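Local coordinates for protein inositol 2-dehydrogenase (Sinorhizobium meliloti, PDB 4HKT) that oxidises myo-inositol at the expense of NAD+, giving scyllo-inosose (2-keto-myo-inositol) and NADH in the first step of inositol breakdown, at residues C70-T73 and D74-A77. Sequence-based numbering, arbitrary orientation.
Sequences CTPT and DTHA
Thr75 OG1 gives its proton to Pro72 O at 2.5 Å, in the carbonyl plane, and takes one from Thr71 OG1 at 2.7 Å, the two threonine side chains crossing at about a right angle. With chi1 at 61°, Thr75 holds this hydroxyl between its backbone N and carbonyl carbon, facing back over the turn. Pro72 O is gripped a second time by Thr75 N, 3.0 Å away and above the carbonyl plane. His76 reaches further back along the chain, its NE2 donating to Thr71 O over 2.7 Å with a bent N-H...O angle of 148°. At the other ring nitrogen, ND1 is bonded to Pro95 O, so backbone carbonyls of two loops fix the imidazole's rotation and, with both nitrogens donating, probably stabilise its protonated form. Replacing His76 with an alanine would probably leave the carbonyls of Thr71 and Pro95 without their ring N-H partners and open a gap over Thr73. There Thr73 CA makes a CH-pi contact, 3.8 Å from the ring centroid and almost on its normal. His76 N bonds to Thr73 O at 3.2 Å, while a water joins that carbonyl to Ala77 N. Thus backbone and side-chain bonds together shape the tight passage from strand 66-69 into helix 76-85 of the Rossmann fold, where Thr71 also packs against Leu9 beside the probable glycine-rich dinucleotide-binding loop.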
loop_
_atom_site.group_PDB
_atom_site.type_symbol
_atom_site.label_atom_id
_atom_site.label_comp_id
_atom_site.label_asym_id
_atom_site.label_seq_id
_atom_site.Cartn_x
_atom_site.Cartn_y
_atom_site.Cartn_z
ATOM N N CYS B 70 -2.849 -13.656 35.777
ATOM C CA CYS B 70 -3.704 -13.898 34.628
ATOM C C CYS B 70 -4.977 -14.638 35.064
ATOM O O CYS B 70 -5.584 -15.308 34.265
ATOM C CB CYS B 70 -2.957 -14.760 33.599
ATOM S SG CYS B 70 -1.445 -13.952 33.036
ATOM N N THR B 71 -5.348 -14.528 36.327
ATOM C CA THR B 71 -6.557 -15.166 36.837
ATOM C C THR B 71 -7.778 -14.317 36.476
ATOM O O THR B 71 -7.646 -13.240 35.910
ATOM C CB THR B 71 -6.457 -15.330 38.366
ATOM O OG1 THR B 71 -6.005 -14.098 38.927
ATOM C CG2 THR B 71 -5.486 -16.450 38.738
ATOM N N PRO B 72 -8.976 -14.782 36.823
ATOM C CA PRO B 72 -10.141 -13.956 36.532
ATOM C C PRO B 72 -10.076 -12.571 37.172
ATOM O O PRO B 72 -9.468 -12.401 38.228
ATOM C CB PRO B 72 -11.279 -14.747 37.162
ATOM C CG PRO B 72 -10.829 -16.164 37.055
ATOM C CD PRO B 72 -9.364 -16.095 37.368
ATOM N N THR B 73 -10.752 -11.617 36.537
ATOM C CA THR B 73 -10.759 -10.213 36.945
ATOM C C THR B 73 -11.132 -9.966 38.404
ATOM O O THR B 73 -10.516 -9.134 39.044
ATOM C CB THR B 73 -11.732 -9.434 36.067
ATOM O OG1 THR B 73 -11.259 -9.443 34.719
ATOM C CG2 THR B 73 -11.922 -8.008 36.577
ATOM N N ASP B 74 -12.134 -10.690 38.925
ATOM C CA ASP B 74 -12.528 -10.550 40.333
ATOM C C ASP B 74 -11.493 -10.961 41.397
ATOM O O ASP B 74 -11.711 -10.689 42.555
ATOM C CB ASP B 74 -13.896 -11.217 40.606
ATOM C CG ASP B 74 -13.867 -12.739 40.473
ATOM O OD1 ASP B 74 -12.797 -13.347 40.329
ATOM O OD2 ASP B 74 -14.951 -13.344 40.551
ATOM N N THR B 75 -10.365 -11.549 40.990
ATOM C CA THR B 75 -9.259 -11.870 41.898
ATOM C C THR B 75 -8.070 -10.907 41.847
ATOM O O THR B 75 -7.204 -10.955 42.706
ATOM C CB THR B 75 -8.709 -13.260 41.584
ATOM O OG1 THR B 75 -8.200 -13.285 40.238
ATOM C CG2 THR B 75 -9.828 -14.334 41.744
ATOM N N HIS B 76 -8.050 -10.008 40.864
ATOM C CA HIS B 76 -6.899 -9.126 40.654
ATOM C C HIS B 76 -6.501 -8.280 41.835
ATOM O O HIS B 76 -5.337 -8.325 42.247
ATOM C CB HIS B 76 -7.093 -8.291 39.383
ATOM C CG HIS B 76 -7.033 -9.130 38.145
ATOM N ND1 HIS B 76 -7.032 -8.604 36.867
ATOM C CD2 HIS B 76 -6.957 -10.477 38.002
ATOM C CE1 HIS B 76 -6.970 -9.592 35.992
ATOM N NE2 HIS B 76 -6.918 -10.738 36.658
ATOM N N ALA B 77 -7.422 -7.495 42.384
ATOM C CA ALA B 77 -6.982 -6.508 43.369
ATOM C C ALA B 77 -6.440 -7.183 44.646
ATOM O O ALA B 77 -5.431 -6.751 45.240
ATOM C CB ALA B 77 -8.077 -5.512 43.687
HETATM O O HOH W 1 -10.089 -7.559 41.497
#